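Local coordinates for protein lactoylglutathione lyase (PDB 4MTS) that belongs to the glyoxalase/bleomycin resistance protein/dioxygenase superfamily and, as a dimer, holds metal ions in sites built jointly by its two subunits, at residues H5-V10 and A54-H59; S108-L113 and K120-Q125. All coordinates share one frame; numbering follows the deposited sequence. Where two conformers were deposited one is given.

Interaction 1 (H5-V10 and A54-H59); sequences HSMLRV and ALELTH. With ZN (zinc ion), chain F.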
loop_
_atom_site.group_PDB
_atom_site.type_symbol
_atom_site.label_atom_id
_atom_site.label_comp_id
_atom_site.label_asym_id
_atom_site.label_seq_id
_atom_site.Cartn_x
_atom_site.Cartn_y
_atom_site.Cartn_z
ATOM N N HIS A 5 5.574 -2.224 -4.771
ATOM C CA HIS A 5 5.112 -0.897 -4.354
ATOM C C HIS A 5 3.615 -0.847 -4.185
ATOM O O HIS A 5 2.907 -1.749 -4.615
ATOM C CB HIS A 5 5.543 0.239 -5.355
ATOM C CG HIS A 5 5.090 0.048 -6.779
ATOM N ND1 HIS A 5 5.950 -0.481 -7.737
ATOM C CD2 HIS A 5 3.918 0.359 -7.382
ATOM C CE1 HIS A 5 5.269 -0.496 -8.873
ATOM N NE2 HIS A 5 4.058 0.009 -8.721
ATOM N N SER A 6 3.157 0.180 -3.477
ATOM C CA SER A 6 1.739 0.498 -3.320
ATOM C C SER A 6 1.632 1.847 -4.018
ATOM O O SER A 6 2.486 2.727 -3.785
ATOM C CB SER A 6 1.403 0.691 -1.847
ATOM O OG SER A 6 0.043 1.057 -1.714
ATOM N N MET A 7 0.606 2.027 -4.840
ATOM C CA MET A 7 0.416 3.282 -5.583
ATOM C C MET A 7 -0.785 4.061 -5.097
ATOM O O MET A 7 -1.846 3.493 -4.941
ATOM C CB MET A 7 0.326 3.019 -7.107
ATOM C CG MET A 7 0.313 4.341 -7.932
ATOM S SD MET A 7 -1.292 5.161 -8.085
ATOM C CE MET A 7 -1.883 4.374 -9.539
ATOM N N LEU A 8 -0.614 5.382 -4.896
ATOM C CA LEU A 8 -1.656 6.311 -4.486
ATOM C C LEU A 8 -1.691 7.498 -5.445
ATOM O O LEU A 8 -0.644 7.982 -5.835
ATOM C CB LEU A 8 -1.386 6.859 -3.072
ATOM C CG LEU A 8 -1.312 5.826 -1.909
ATOM C CD1 LEU A 8 -0.952 6.506 -0.653
ATOM C CD2 LEU A 8 -2.621 5.024 -1.741
ATOM N N ARG A 9 -2.881 7.999 -5.741
ATOM C CA ARG A 9 -3.050 9.212 -6.576
ATOM C C ARG A 9 -3.157 10.450 -5.659
ATOM O O ARG A 9 -3.840 10.418 -4.638
ATOM C CB ARG A 9 -4.290 9.089 -7.462
ATOM C CG ARG A 9 -4.198 7.917 -8.457
ATOM C CD ARG A 9 -5.409 7.841 -9.385
ATOM N NE ARG A 9 -5.290 6.652 -10.240
ATOM C CZ ARG A 9 -5.754 5.453 -9.915
ATOM N NH1 ARG A 9 -6.405 5.277 -8.772
ATOM N NH2 ARG A 9 -5.539 4.409 -10.715
ATOM N N VAL A 10 -2.435 11.532 -6.007
ATOM C CA VAL A 10 -2.342 12.762 -5.214
ATOM C C VAL A 10 -2.742 13.966 -6.055
ATOM O O VAL A 10 -2.499 13.967 -7.269
ATOM C CB VAL A 10 -0.929 12.937 -4.567
ATOM C CG1 VAL A 10 -0.617 11.762 -3.631
ATOM C CG2 VAL A 10 0.162 13.087 -5.628
ATOM N N ALA A 54 8.382 0.148 -2.151
ATOM C CA ALA A 54 8.349 1.604 -2.121
ATOM C C ALA A 54 6.913 2.084 -2.224
ATOM O O ALA A 54 5.979 1.280 -2.422
ATOM C CB ALA A 54 9.154 2.136 -3.293
ATOM N N LEU A 55 6.726 3.396 -1.998
ATOM C CA LEU A 55 5.447 4.056 -2.171
ATOM C C LEU A 55 5.481 4.803 -3.507
ATOM O O LEU A 55 6.380 5.614 -3.746
ATOM C CB LEU A 55 5.174 5.062 -1.021
ATOM C CG LEU A 55 3.917 5.939 -1.230
ATOM C CD1 LEU A 55 2.607 5.068 -1.283
ATOM C CD2 LEU A 55 3.817 6.981 -0.125
ATOM N N GLU A 56 4.509 4.524 -4.384
ATOM C CA GLU A 56 4.445 5.220 -5.666
ATOM C C GLU A 56 3.349 6.268 -5.569
ATOM O O GLU A 56 2.209 5.935 -5.261
ATOM C CB GLU A 56 4.093 4.238 -6.790
ATOM C CG GLU A 56 4.081 4.970 -8.131
ATOM C CD GLU A 56 3.635 4.134 -9.300
ATOM O OE1 GLU A 56 3.170 2.991 -9.078
ATOM O OE2 GLU A 56 3.809 4.603 -10.447
ATOM N N LEU A 57 3.663 7.514 -5.937
ATOM C CA LEU A 57 2.695 8.604 -5.968
ATOM C C LEU A 57 2.483 8.988 -7.428
ATOM O O LEU A 57 3.462 9.150 -8.156
ATOM C CB LEU A 57 3.235 9.809 -5.179
ATOM C CG LEU A 57 3.607 9.561 -3.712
ATOM C CD1 LEU A 57 4.267 10.825 -3.111
ATOM C CD2 LEU A 57 2.360 9.150 -2.877
ATOM N N THR A 58 1.219 9.098 -7.850
ATOM C CA THR A 58 0.852 9.433 -9.233
ATOM C C THR A 58 0.072 10.745 -9.254
ATOM O O THR A 58 -0.801 10.958 -8.407
ATOM C CB THR A 58 0.010 8.310 -9.887
ATOM O OG1 THR A 58 0.696 7.064 -9.793
ATOM C CG2 THR A 58 -0.306 8.592 -11.349
ATOM N N HIS A 59 0.376 11.611 -10.218
ATOM C CA HIS A 59 -0.343 12.865 -10.352
ATOM C C HIS A 59 -0.685 13.044 -11.816
ATOM O O HIS A 59 0.215 13.077 -12.644
ATOM C CB HIS A 59 0.520 14.046 -9.822
ATOM C CG HIS A 59 -0.083 15.375 -10.106
ATOM N ND1 HIS A 59 0.584 16.309 -10.885
ATOM C CD2 HIS A 59 -1.307 15.863 -9.789
ATOM C CE1 HIS A 59 -0.226 17.354 -10.969
ATOM N NE2 HIS A 59 -1.379 17.131 -10.354
HETATM ZN ZN ZN F . 2.653 0.254 -10.156
HETATM O O HOH W 1 2.948 1.659 -11.401
#

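Interaction 2 (S108-L113 and K120-Q125); sequences SVIAFL and KVELIQ. With NI (nickel (II) ion), chain E.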
loop_
_atom_site.group_PDB
_atom_site.type_symbol
_atom_site.label_atom_id
_atom_site.label_comp_id
_atom_site.label_asym_id
_atom_site.label_seq_id
_atom_site.Cartn_x
_atom_site.Cartn_y
_atom_site.Cartn_z
ATOM N N SER A 108 1.734 -2.381 21.574
ATOM C CA SER A 108 2.473 -1.650 20.549
ATOM C C SER A 108 2.182 -0.149 20.640
ATOM O O SER A 108 1.038 0.249 20.876
ATOM C CB SER A 108 2.152 -2.185 19.154
ATOM O OG SER A 108 0.754 -2.188 18.927
ATOM N N VAL A 109 3.230 0.674 20.523
ATOM C CA VAL A 109 3.137 2.129 20.543
ATOM C C VAL A 109 2.872 2.511 19.072
ATOM O O VAL A 109 3.672 2.165 18.201
ATOM C CB VAL A 109 4.418 2.809 21.114
ATOM C CG1 VAL A 109 4.343 4.336 20.989
ATOM C CG2 VAL A 109 4.669 2.392 22.568
ATOM N N ILE A 110 1.692 3.098 18.808
ATOM C CA ILE A 110 1.229 3.466 17.469
ATOM C C ILE A 110 0.787 4.929 17.447
ATOM O O ILE A 110 0.348 5.478 18.462
ATOM C CB ILE A 110 0.060 2.491 17.026
ATOM C CG1 ILE A 110 0.577 1.020 16.922
ATOM C CG2 ILE A 110 -0.594 2.921 15.699
ATOM C CD1 ILE A 110 -0.445 -0.011 16.691
ATOM N N ALA A 111 0.850 5.534 16.264
ATOM C CA ALA A 111 0.366 6.881 16.013
ATOM C C ALA A 111 -0.174 6.878 14.581
ATOM O O ALA A 111 0.147 5.981 13.793
ATOM C CB ALA A 111 1.518 7.880 16.110
ATOM N N PHE A 112 -0.965 7.871 14.253
ATOM C CA PHE A 112 -1.478 8.041 12.915
ATOM C C PHE A 112 -1.292 9.443 12.439
ATOM O O PHE A 112 -1.608 10.408 13.160
ATOM C CB PHE A 112 -2.955 7.670 12.815
ATOM C CG PHE A 112 -3.172 6.207 12.517
ATOM C CD1 PHE A 112 -3.284 5.756 11.205
ATOM C CD2 PHE A 112 -3.284 5.283 13.546
ATOM C CE1 PHE A 112 -3.544 4.413 10.933
ATOM C CE2 PHE A 112 -3.519 3.932 13.271
ATOM C CZ PHE A 112 -3.637 3.509 11.966
ATOM N N LEU A 113 -0.832 9.554 11.197
ATOM C CA LEU A 113 -0.691 10.858 10.544
ATOM C C LEU A 113 -1.604 10.840 9.346
ATOM O O LEU A 113 -2.021 9.763 8.891
ATOM C CB LEU A 113 0.756 11.052 10.015
ATOM C CG LEU A 113 1.956 10.790 10.938
ATOM C CD1 LEU A 113 3.288 11.113 10.193
ATOM C CD2 LEU A 113 1.855 11.634 12.223
ATOM N N LYS A 120 -3.977 7.945 5.235
ATOM C CA LYS A 120 -3.519 7.615 6.583
ATOM C C LYS A 120 -2.189 6.911 6.592
ATOM O O LYS A 120 -1.961 5.980 5.801
ATOM C CB LYS A 120 -4.562 6.693 7.278
ATOM C CG LYS A 120 -5.861 7.429 7.617
ATOM C CD LYS A 120 -6.788 6.568 8.469
ATOM C CE LYS A 120 -8.192 7.131 8.534
ATOM N NZ LYS A 120 -9.195 6.090 8.897
ATOM N N VAL A 121 -1.294 7.371 7.470
ATOM C CA VAL A 121 0.019 6.773 7.680
ATOM C C VAL A 121 0.068 6.288 9.115
ATOM O O VAL A 121 -0.107 7.069 10.053
ATOM C CB VAL A 121 1.191 7.745 7.343
ATOM C CG1 VAL A 121 2.530 7.093 7.649
ATOM C CG2 VAL A 121 1.128 8.201 5.886
ATOM N N GLU A 122 0.265 4.989 9.277
ATOM C CA GLU A 122 0.348 4.371 10.596
ATOM C C GLU A 122 1.806 4.298 11.007
ATOM O O GLU A 122 2.645 3.727 10.292
ATOM C CB GLU A 122 -0.265 2.959 10.510
ATOM C CG GLU A 122 -0.274 2.178 11.828
ATOM C CD GLU A 122 -1.044 0.880 11.704
ATOM O OE1 GLU A 122 -0.648 0.040 10.871
ATOM O OE2 GLU A 122 -2.109 0.751 12.351
ATOM N N LEU A 123 2.114 4.861 12.164
ATOM C CA LEU A 123 3.481 4.772 12.706
ATOM C C LEU A 123 3.514 3.704 13.786
ATOM O O LEU A 123 2.685 3.729 14.689
ATOM C CB LEU A 123 3.921 6.124 13.296
ATOM C CG LEU A 123 3.778 7.350 12.417
ATOM C CD1 LEU A 123 4.274 8.608 13.166
ATOM C CD2 LEU A 123 4.500 7.176 11.070
ATOM N N ILE A 124 4.443 2.763 13.687
ATOM C CA ILE A 124 4.564 1.675 14.665
ATOM C C ILE A 124 5.956 1.722 15.246
ATOM O O ILE A 124 6.938 1.580 14.520
ATOM C CB ILE A 124 4.209 0.287 14.071
ATOM C CG1 ILE A 124 2.809 0.329 13.420
ATOM C CG2 ILE A 124 4.291 -0.805 15.196
ATOM C CD1 ILE A 124 2.313 -1.022 12.747
ATOM N N GLN A 125 6.056 1.990 16.545
ATOM C CA GLN A 125 7.358 2.096 17.204
ATOM C C GLN A 125 8.119 0.776 17.228
ATOM O O GLN A 125 7.567 -0.241 17.647
ATOM C CB GLN A 125 7.180 2.646 18.629
ATOM C CG GLN A 125 8.509 2.984 19.311
ATOM C CD GLN A 125 8.221 3.958 20.409
ATOM O OE1 GLN A 125 7.597 4.999 20.186
ATOM N NE2 GLN A 125 8.599 3.602 21.621
HETATM NI NI NI E . -1.660 -1.534 9.877
#

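Interaction 1 (H5-V10 and A54-H59)
Different first torsions set His-5 and Glu-56 beside the zinc ion: in His-5, chi1 of 57° wedges CG between the backbone N and the carbonyl carbon; in Glu-56, CG is anti to the backbone N (chi1 -178°) and the chain runs on extended. The two side chains lie side by side and point the same way, with imidazole and carboxylate planes 88° apart. The ring nitrogen His-5 NE2 binds zinc at 2.0 Å. Glu-56 OE1 lies 3.0 Å from the zinc, long for a direct metal bond, and is linked to it through water 1, which sits 1.9 Å from the metal and donates a hydrogen bond to OE1 over 2.7 Å. His-5 NE2 and Glu-56 OE1 themselves do not share a hydrogen.

His-5 and Glu-56 both project from one face of a parallel strand pair, together with Met-7, which stands directly across from Glu-56. Met-7 CG comes within 3.4 Å of Glu-56 OE1 and flanks the carboxylate. Five backbone hydrogen bonds fix the register, among them Glu-56 N to Ser-6 O at 2.8 Å and Leu-8 N to Glu-56 O at 2.9 Å, so Glu-56 is gripped through both its N and its O. On the other face Leu-8 CD1 meets Leu-55 CD1 at 3.9 Å, the two side chains crossing at about a right angle.

His-74 and Glu-122 of the second subunit complete the zinc site, and residues 5 to 8 continue the sheet antiparallel into that subunit. The chemistry implied is an intersubunit metal centre whose bound water donates to Glu-56 OE1, which probably helps to orient it, and is probably polarised by the zinc.

Interaction 2 (S108-L113 and K120-Q125)
Glu-122 and Phe-112 face each other as a non-hydrogen-bonded pair of an antiparallel hairpin, their side chains side by side and pointing the same way. Already at the backbone the contact begins: Glu-122 CA stands over one face of the Phe-112 ring, 4.1 Å from its centroid and 21° off the normal, a CH-pi contact. From there CB passes 3.6 Å from Phe-112 CE1. CG, anti to the backbone N (chi1 -179°), comes equally close to Phe-112 CZ and also touches Ile-110 CG2 at 4.0 Å. CD remains beside CZ, and the carboxylate plane is turned 55° from the ring. At the tip the two oxygens part: OE1 binds the nickel ion at 2.1 Å, while OE2 lies 3.2 Å from Phe-112 CZ and is hydrogen-bonded to a glycerol molecule. The aromatic side chain thus flanks the metal ligand from CA to OE2.

Two reciprocal backbone pairs bracket Glu-122 and hold it in register: Ala-111 with Leu-123, where Leu-123 N reaches Ala-111 O at 2.8 Å, and Leu-113 with Val-121. The side chains of these four residues fill the reverse face, where Leu-113 CG packs on Leu-123 CD1 at 3.9 Å and the two leucines cross at about a right angle.

His-74, in the adjacent strand 72-79, binds the same nickel, and His-5 and Glu-56 of the second subunit also coordinate it. Beneath the sheet, helix 82-91 packs on Ala-111, Leu-113 and Leu-123, and helix 13-23 reaches Leu-113 and Val-121. Strand 120-125 lies between strands 72-79, parallel to it, and 109-114, which in turn pairs antiparallel with 95-99 and 101-102.

Overall arrangement
From the N terminus, strand 2-9 leads into helix 13-23 and strands 27-34 and 39-45 before strand 54-60 returns beside it, so interaction 1 closes a loop of 43 residues and completes the first sheet. The chain then builds strand 72-79, helix 82-91 and the strands up to 102, after which interaction 2 closes a short hairpin in the second sheet. The contacts are in series, neither nesting nor crossing, and lie on opposite sides of the chain's centre, their centres about 19 Å apart. The dimer brings them together: His-5 of interaction 1 shares a metal site with Glu-122 of interaction 2 from the other subunit.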